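Long-range contacts in muconate cycloisomerase (Azorhizobium caulinodans, PDB 3MY9), which belongs to the enolase superfamily, pairing an N-terminal capping domain with a C-terminal TIM-barrel-like domain, and is modelled here with bound magnesium ions: residues A[135-139]-A[324-328]; A[154-158]-A[187-192]; A[12-16]-A[68-72]. The contacts are given in a common frame with arbitrary orientation. Numbering follows the deposited sequence.

Contact 1: A[135-139]-A[324-328]; sequences RIPLS and GCEFY
Ile136, in extended conformation (phi/psi -128/120°), aims its CB at 324-328 and lays CG2 4.0 Å from Gly324 CA and 3.9 Å from Cys325 SG. Pro137 O accepts a hydrogen bond from Cys325 N (2.8 Å, N-H...O angle 141°) and lies 3.1 Å from Gly324 CA; an ideal CB on Gly324 would clash with that oxygen, and the positive phi of Gly324 (88°) by itself favours glycine. Leu138 (chi1 t, chi2 p) forms a single beta bridge with Cys325, CA to CA 5.1 Å. Its CD1 sits over the Phe327 ring (chi1 m), 3.8 Å from the centroid and 9° off the normal, a CH-pi contact. Ser139 N donates a hydrogen bond to Cys325 O (2.7 Å, N-H...O angle 179°). The register 137-324, 138-325, 139-326 runs in parallel sense, although end-to-end directions diverge by 62°. This bridge ties the first barrel strand, 135-142, to the chain after helix 305-316, consistent with barrel closure. Strand 349-351 pairs with 135-142, strand 300-301 with 326-327, and helix 305-316 packs against Ile136 and Phe327.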
loop_
_atom_site.group_PDB
_atom_site.type_symbol
_atom_site.label_atom_id
_atom_site.label_comp_id
_atom_site.label_asym_id
_atom_site.label_seq_id
_atom_site.Cartn_x
_atom_site.Cartn_y
_atom_site.Cartn_z
ATOM N N ARG A 135 -2.973 41.143 -15.527
ATOM C CA ARG A 135 -1.976 40.781 -16.521
ATOM C C ARG A 135 -1.613 39.309 -16.299
ATOM O O ARG A 135 -1.772 38.796 -15.189
ATOM C CB ARG A 135 -0.702 41.623 -16.326
ATOM C CG ARG A 135 -0.919 43.085 -16.233
ATOM C CD ARG A 135 0.344 43.836 -15.863
ATOM N NE ARG A 135 0.165 45.273 -16.010
ATOM C CZ ARG A 135 1.163 46.161 -15.981
ATOM N NH1 ARG A 135 2.425 45.765 -15.796
ATOM N NH2 ARG A 135 0.909 47.446 -16.128
ATOM N N ILE A 136 -1.118 38.636 -17.331
ATOM C CA ILE A 136 -0.715 37.253 -17.221
ATOM C C ILE A 136 0.713 37.110 -17.747
ATOM O O ILE A 136 0.959 37.398 -18.910
ATOM C CB ILE A 136 -1.595 36.318 -18.040
ATOM C CG1 ILE A 136 -3.085 36.567 -17.763
ATOM C CG2 ILE A 136 -1.219 34.865 -17.713
ATOM C CD1 ILE A 136 -4.017 35.825 -18.705
ATOM N N PRO A 137 1.658 36.656 -16.896
ATOM C CA PRO A 137 3.009 36.450 -17.432
ATOM C C PRO A 137 2.987 35.581 -18.701
ATOM O O PRO A 137 2.282 34.575 -18.761
ATOM C CB PRO A 137 3.751 35.755 -16.287
ATOM C CG PRO A 137 2.968 36.108 -15.054
ATOM C CD PRO A 137 1.533 36.200 -15.500
ATOM N N LEU A 138 3.702 36.037 -19.716
ATOM C CA LEU A 138 3.767 35.373 -21.014
ATOM C C LEU A 138 5.184 34.826 -21.229
ATOM O O LEU A 138 6.167 35.588 -21.252
ATOM C CB LEU A 138 3.410 36.369 -22.118
ATOM C CG LEU A 138 3.500 35.844 -23.548
ATOM C CD1 LEU A 138 2.368 34.868 -23.833
ATOM C CD2 LEU A 138 3.495 36.993 -24.545
ATOM N N SER A 139 5.280 33.502 -21.365
ATOM C CA SER A 139 6.555 32.814 -21.566
ATOM C C SER A 139 7.085 33.074 -22.949
ATOM O O SER A 139 6.341 33.056 -23.934
ATOM C CB SER A 139 6.412 31.300 -21.374
ATOM O OG SER A 139 7.688 30.678 -21.312
ATOM N N GLY A 324 1.747 31.554 -15.402
ATOM C CA GLY A 324 1.741 32.339 -16.656
ATOM C C GLY A 324 1.173 31.501 -17.800
ATOM O O GLY A 324 0.426 30.530 -17.554
ATOM N N CYS A 325 1.514 31.866 -19.035
ATOM C CA CYS A 325 1.005 31.179 -20.218
ATOM C C CYS A 325 1.967 31.333 -21.366
ATOM O O CYS A 325 2.989 32.008 -21.225
ATOM C CB CYS A 325 -0.378 31.719 -20.599
ATOM S SG CYS A 325 -0.339 33.447 -21.201
ATOM N N GLU A 326 1.684 30.683 -22.485
ATOM C CA GLU A 326 2.472 30.871 -23.716
ATOM C C GLU A 326 1.588 30.732 -24.942
ATOM O O GLU A 326 0.483 30.193 -24.851
ATOM C CB GLU A 326 3.603 29.849 -23.825
ATOM C CG GLU A 326 3.128 28.433 -24.077
ATOM C CD GLU A 326 4.267 27.445 -24.007
ATOM O OE1 GLU A 326 4.645 27.090 -22.887
ATOM O OE2 GLU A 326 4.808 27.062 -25.072
ATOM N N PHE A 327 2.090 31.174 -26.090
ATOM C CA PHE A 327 1.325 31.077 -27.350
ATOM C C PHE A 327 1.603 29.782 -28.135
ATOM O O PHE A 327 2.749 29.314 -28.182
ATOM C CB PHE A 327 1.607 32.289 -28.239
ATOM C CG PHE A 327 1.082 33.587 -27.693
ATOM C CD1 PHE A 327 -0.139 33.650 -27.029
ATOM C CD2 PHE A 327 1.797 34.761 -27.885
ATOM C CE1 PHE A 327 -0.626 34.854 -26.548
ATOM C CE2 PHE A 327 1.305 35.982 -27.418
ATOM C CZ PHE A 327 0.100 36.032 -26.748
ATOM N N TYR A 328 0.544 29.256 -28.769
ATOM C CA TYR A 328 0.517 27.934 -29.449
ATOM C C TYR A 328 1.826 27.541 -30.142
ATOM O O TYR A 328 2.375 26.445 -29.922
ATOM C CB TYR A 328 -0.635 27.876 -30.467
ATOM C CG TYR A 328 -0.991 26.480 -30.955
ATOM C CD1 TYR A 328 -1.070 26.192 -32.320
ATOM C CD2 TYR A 328 -1.258 25.450 -30.051
ATOM C CE1 TYR A 328 -1.407 24.906 -32.773
ATOM C CE2 TYR A 328 -1.591 24.163 -30.487
ATOM C CZ TYR A 328 -1.661 23.891 -31.847
ATOM O OH TYR A 328 -1.989 22.613 -32.273
#

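Contact 2: A[154-158]-A[187-192]; sequences MRAMV and EFGERI
A small hydrophobic cluster bordered by a salt bridge joins the C-terminal ends of two consecutive helices, 147-157 and 174-188, in the TIM-barrel-like domain. Residues 154-157 are helical and Val158 follows, its N hydrogen-bonded to Met154 O at 3.0 Å. The other segment is helical through Phe188; Gly189 then leaves helical geometry with positive phi (53°), and the chain turns, Arg191 N hydrogen-bonding to Phe188 O at 2.9 Å, before Ile192 becomes extended (phi/psi -116/143°). The closest CA pair, Val158 and Ile192, is 7.5 Å apart, so side chains bridge the gap. Phe188 (chi1 m) reaches across: its CZ lies 3.8 Å from Met154 CB and its CE1 3.8 Å from Val158 CG2. Met154 (m, t, p) bends SD to 5.4 Å from the Phe188 centroid, an oblique Met-aromatic contact, and puts CE 3.9 Å from Ile192 CD1. Val158 (chi1 t) also brings CG2 to 3.7 Å from Ile192 CG2. At the exposed border of the cluster, Arg155 NH1 donates a hydrogen bond to Glu187 OE2 (3.0 Å, N-H...O angle 152°) as part of the salt bridge, while its NH2 makes a second salt bridge, to Glu152. Arg191 NH2 rests 3.8 Å from Val158 CG1. On the side of the barrel strands, Phe165 of strand 164-168, which links the two helices in chain order, touches Met154, Val158 and Ile192, and Ile142 of strand 135-142 meets Met154.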
loop_
_atom_site.group_PDB
_atom_site.type_symbol
_atom_site.label_atom_id
_atom_site.label_comp_id
_atom_site.label_asym_id
_atom_site.label_seq_id
_atom_site.Cartn_x
_atom_site.Cartn_y
_atom_site.Cartn_z
ATOM N N MET A 154 17.305 37.537 -25.420
ATOM C CA MET A 154 17.224 37.593 -23.952
ATOM C C MET A 154 17.886 38.864 -23.424
ATOM O O MET A 154 17.367 39.522 -22.522
ATOM C CB MET A 154 17.905 36.362 -23.323
ATOM C CG MET A 154 17.163 35.067 -23.595
ATOM S SD MET A 154 17.928 33.566 -22.928
ATOM C CE MET A 154 17.513 33.859 -21.225
ATOM N N ARG A 155 19.034 39.199 -23.998
ATOM C CA ARG A 155 19.788 40.397 -23.592
ATOM C C ARG A 155 18.964 41.677 -23.689
ATOM O O ARG A 155 19.118 42.577 -22.869
ATOM C CB ARG A 155 21.071 40.552 -24.429
ATOM C CG ARG A 155 22.344 40.668 -23.596
ATOM C CD ARG A 155 23.168 39.353 -23.534
ATOM N NE ARG A 155 24.070 39.223 -24.687
ATOM C CZ ARG A 155 25.256 38.599 -24.706
ATOM N NH1 ARG A 155 25.781 38.023 -23.620
ATOM N NH2 ARG A 155 25.944 38.574 -25.844
ATOM N N ALA A 156 18.104 41.760 -24.702
ATOM C CA ALA A 156 17.191 42.897 -24.866
ATOM C C ALA A 156 15.917 42.753 -24.023
ATOM O O ALA A 156 15.369 43.740 -23.538
ATOM C CB ALA A 156 16.819 43.060 -26.330
ATOM N N MET A 157 15.430 41.527 -23.858
ATOM C CA MET A 157 14.097 41.304 -23.271
ATOM C C MET A 157 14.050 41.377 -21.739
ATOM O O MET A 157 13.046 41.798 -21.150
ATOM C CB MET A 157 13.548 39.952 -23.717
ATOM C CG MET A 157 13.161 39.914 -25.177
ATOM S SD MET A 157 12.525 38.304 -25.692
ATOM C CE MET A 157 11.637 38.996 -27.090
ATOM N N VAL A 158 15.121 40.938 -21.091
ATOM C CA VAL A 158 15.170 40.988 -19.639
ATOM C C VAL A 158 15.122 42.444 -19.116
ATOM O O VAL A 158 14.312 42.747 -18.237
ATOM C CB VAL A 158 16.344 40.170 -19.094
ATOM C CG1 VAL A 158 16.514 40.387 -17.603
ATOM C CG2 VAL A 158 16.103 38.682 -19.394
ATOM N N GLU A 187 24.960 34.688 -16.778
ATOM C CA GLU A 187 24.629 36.090 -17.013
ATOM C C GLU A 187 23.446 36.600 -16.193
ATOM O O GLU A 187 23.465 37.732 -15.674
ATOM C CB GLU A 187 24.293 36.314 -18.477
ATOM C CG GLU A 187 23.961 37.799 -18.772
ATOM C CD GLU A 187 24.387 38.234 -20.141
ATOM O OE1 GLU A 187 24.214 39.445 -20.471
ATOM O OE2 GLU A 187 24.909 37.360 -20.877
ATOM N N PHE A 188 22.404 35.780 -16.127
ATOM C CA PHE A 188 21.116 36.211 -15.617
ATOM C C PHE A 188 20.818 35.751 -14.198
ATOM O O PHE A 188 20.000 36.356 -13.523
ATOM C CB PHE A 188 20.021 35.725 -16.557
ATOM C CG PHE A 188 20.101 36.321 -17.948
ATOM C CD1 PHE A 188 19.793 37.659 -18.161
ATOM C CD2 PHE A 188 20.437 35.534 -19.044
ATOM C CE1 PHE A 188 19.860 38.200 -19.437
ATOM C CE2 PHE A 188 20.477 36.059 -20.313
ATOM C CZ PHE A 188 20.209 37.388 -20.519
ATOM N N GLY A 189 21.453 34.663 -13.753
ATOM C CA GLY A 189 21.191 34.122 -12.429
ATOM C C GLY A 189 19.707 33.901 -12.244
ATOM O O GLY A 189 19.074 33.287 -13.097
ATOM N N GLU A 190 19.151 34.425 -11.151
ATOM C CA GLU A 190 17.723 34.280 -10.845
ATOM C C GLU A 190 16.876 35.449 -11.350
ATOM O O GLU A 190 15.683 35.556 -11.035
ATOM C CB GLU A 190 17.503 34.118 -9.335
ATOM C CG GLU A 190 18.108 32.847 -8.707
ATOM C CD GLU A 190 18.408 33.026 -7.210
ATOM O OE1 GLU A 190 17.447 33.282 -6.430
ATOM O OE2 GLU A 190 19.610 32.921 -6.816
ATOM N N ARG A 191 17.461 36.312 -12.163
ATOM C CA ARG A 191 16.691 37.367 -12.770
ATOM C C ARG A 191 15.737 36.838 -13.847
ATOM O O ARG A 191 14.872 37.574 -14.312
ATOM C CB ARG A 191 17.619 38.427 -13.351
ATOM C CG ARG A 191 18.498 39.108 -12.290
ATOM C CD ARG A 191 19.813 39.610 -12.899
ATOM N NE ARG A 191 19.573 40.279 -14.177
ATOM C CZ ARG A 191 20.408 40.289 -15.215
ATOM N NH1 ARG A 191 21.583 39.654 -15.166
ATOM N NH2 ARG A 191 20.059 40.949 -16.322
ATOM N N ILE A 192 15.925 35.589 -14.268
ATOM C CA ILE A 192 14.997 34.949 -15.182
ATOM C C ILE A 192 14.339 33.768 -14.497
ATOM O O ILE A 192 14.963 33.076 -13.701
ATOM C CB ILE A 192 15.659 34.483 -16.516
ATOM C CG1 ILE A 192 16.745 33.437 -16.262
ATOM C CG2 ILE A 192 16.213 35.686 -17.298
ATOM C CD1 ILE A 192 17.232 32.794 -17.507
#

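Contact 3: A[12-16]-A[68-72]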
loop_
_atom_site.group_PDB
_atom_site.type_symbol
_atom_site.label_atom_id
_atom_site.label_comp_id
_atom_site.label_asym_id
_atom_site.label_seq_id
_atom_site.Cartn_x
_atom_site.Cartn_y
_atom_site.Cartn_z
ATOM N N ARG A 12 -24.678 31.268 -36.382
ATOM C CA ARG A 12 -23.956 31.133 -37.634
ATOM C C ARG A 12 -22.617 30.484 -37.312
ATOM O O ARG A 12 -21.914 30.920 -36.396
ATOM C CB ARG A 12 -23.691 32.494 -38.272
ATOM C CG ARG A 12 -24.905 33.381 -38.472
ATOM C CD ARG A 12 -24.641 34.363 -39.599
ATOM N NE ARG A 12 -25.445 35.582 -39.510
ATOM C CZ ARG A 12 -24.986 36.797 -39.186
ATOM N NH1 ARG A 12 -23.700 37.012 -38.899
ATOM N NH2 ARG A 12 -25.839 37.826 -39.162
ATOM N N ILE A 13 -22.278 29.430 -38.043
ATOM C CA ILE A 13 -20.986 28.773 -37.901
ATOM C C ILE A 13 -20.166 29.138 -39.134
ATOM O O ILE A 13 -20.653 29.009 -40.268
ATOM C CB ILE A 13 -21.140 27.248 -37.806
ATOM C CG1 ILE A 13 -22.085 26.877 -36.656
ATOM C CG2 ILE A 13 -19.777 26.581 -37.608
ATOM C CD1 ILE A 13 -22.672 25.485 -36.769
ATOM N N PHE A 14 -18.939 29.614 -38.911
ATOM C CA PHE A 14 -18.056 30.033 -39.998
ATOM C C PHE A 14 -16.793 29.199 -40.002
ATOM O O PHE A 14 -16.120 29.082 -38.969
ATOM C CB PHE A 14 -17.654 31.495 -39.836
ATOM C CG PHE A 14 -18.794 32.457 -39.920
ATOM C CD1 PHE A 14 -19.128 33.051 -41.129
ATOM C CD2 PHE A 14 -19.527 32.791 -38.793
ATOM C CE1 PHE A 14 -20.166 33.955 -41.212
ATOM C CE2 PHE A 14 -20.579 33.695 -38.874
ATOM C CZ PHE A 14 -20.891 34.279 -40.084
ATOM N N LEU A 15 -16.475 28.610 -41.149
ATOM C CA LEU A 15 -15.152 28.038 -41.366
ATOM C C LEU A 15 -14.366 29.138 -42.068
ATOM O O LEU A 15 -14.755 29.570 -43.160
ATOM C CB LEU A 15 -15.223 26.767 -42.226
ATOM C CG LEU A 15 -13.997 25.838 -42.184
ATOM C CD1 LEU A 15 -14.202 24.579 -43.038
ATOM C CD2 LEU A 15 -12.753 26.577 -42.632
ATOM N N VAL A 16 -13.289 29.606 -41.435
ATOM C CA VAL A 16 -12.463 30.676 -42.003
ATOM C C VAL A 16 -11.029 30.221 -42.184
ATOM O O VAL A 16 -10.546 29.348 -41.459
ATOM C CB VAL A 16 -12.440 31.943 -41.115
ATOM C CG1 VAL A 16 -13.829 32.499 -40.952
ATOM C CG2 VAL A 16 -11.823 31.646 -39.758
ATOM N N PHE A 68 -16.463 21.636 -36.935
ATOM C CA PHE A 68 -17.464 22.306 -37.775
ATOM C C PHE A 68 -18.774 21.527 -37.912
ATOM O O PHE A 68 -19.865 22.117 -37.891
ATOM C CB PHE A 68 -16.909 22.598 -39.178
ATOM C CG PHE A 68 -17.861 23.382 -40.044
ATOM C CD1 PHE A 68 -17.944 24.762 -39.928
ATOM C CD2 PHE A 68 -18.697 22.736 -40.948
ATOM C CE1 PHE A 68 -18.827 25.490 -40.708
ATOM C CE2 PHE A 68 -19.594 23.458 -41.736
ATOM C CZ PHE A 68 -19.659 24.838 -41.617
ATOM N N SER A 69 -18.669 20.214 -38.083
ATOM C CA SER A 69 -19.859 19.382 -38.220
ATOM C C SER A 69 -20.526 19.218 -36.855
ATOM O O SER A 69 -21.756 19.234 -36.758
ATOM C CB SER A 69 -19.532 18.019 -38.855
ATOM O OG SER A 69 -18.485 17.349 -38.171
ATOM N N ALA A 70 -19.711 19.089 -35.809
ATOM C CA ALA A 70 -20.223 18.939 -34.454
ATOM C C ALA A 70 -21.237 20.031 -34.141
ATOM O O ALA A 70 -22.363 19.737 -33.750
ATOM C CB ALA A 70 -19.092 18.961 -33.454
ATOM N N LEU A 71 -20.849 21.284 -34.346
ATOM C CA LEU A 71 -21.735 22.420 -34.078
ATOM C C LEU A 71 -22.964 22.424 -34.979
ATOM O O LEU A 71 -24.087 22.626 -34.508
ATOM C CB LEU A 71 -20.983 23.747 -34.236
ATOM C CG LEU A 71 -19.955 24.112 -33.154
ATOM C CD1 LEU A 71 -18.956 25.146 -33.681
ATOM C CD2 LEU A 71 -20.639 24.618 -31.883
ATOM N N ASP A 72 -22.739 22.195 -36.272
ATOM C CA ASP A 72 -23.776 22.369 -37.300
ATOM C C ASP A 72 -24.909 21.343 -37.194
ATOM O O ASP A 72 -26.076 21.695 -37.400
ATOM C CB ASP A 72 -23.142 22.333 -38.706
ATOM C CG ASP A 72 -24.126 22.690 -39.822
ATOM O OD1 ASP A 72 -24.923 23.645 -39.671
ATOM O OD2 ASP A 72 -24.088 22.014 -40.872
#
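Strand 12-16 and helix 68-72 run almost antiparallel, their axes 169° apart in direction and 9.3 Å apart at closest approach. This is helix-on-sheet packing within the N-terminal alpha+beta domain of the enolase superfamily, in which an antiparallel sheet is backed by helices. The strand is regularly extended, and the helix includes a wider pi-type turn at 70-72. In the register, Ile13 CA lies 7.0 Å from Asp72 CA, and Leu15 CA lies 7.1 Å from Phe68 CA. No hydrogen bond crosses the interface, which buries 271 Å² and depends on apolar contacts. Strand alternation selects the residues: the CB atoms of Ile13 and Leu15 point toward the helix, whereas that of Phe14 points away, and its side chain meets Arg368 of helix 364-370. Phe68, with chi1 t, directs its ring at the strand; CD1 comes 4.1 Å from Leu15 CB, and CE1 lies 3.9 Å from Leu15 N. Leu71 also faces helix 102-120, where it touches Ala104 and Val108, so it is shared between strand and helix. Asp72 turns its carboxylate to a salt bridge with Arg76. Ile13 fills the space between Phe68 and the next helical turn: its CG2 stands 3.4 Å from Phe68 CE1, while its CD1 lies 3.5 Å from Leu71 CB and 3.3 Å from Asp72 N.

Overall arrangement
Contact 3 closes within the N-terminal domain before contact 1 opens, and contact 2 is nested inside the loop that contact 1 closes. Strand 135-142 leads directly into helix 147-157, yet contacts 1 and 2 do not touch: their centres are about 17 Å apart and their nearest atoms about 8 Å. Contact 1 is the most central, its centre about 9 Å from the chain centre, with those of contacts 2 and 3 at about 25 and 22 Å on opposite sides and about 44 Å from each other. Contact 1 also approaches a metal: the Glu326 side chain is about 7 Å from a magnesium ion, and its OE1 makes a salt bridge with Lys166 and a hydrogen bond with Tyr297. One modelled magnesium site includes Glu223 and Asp248.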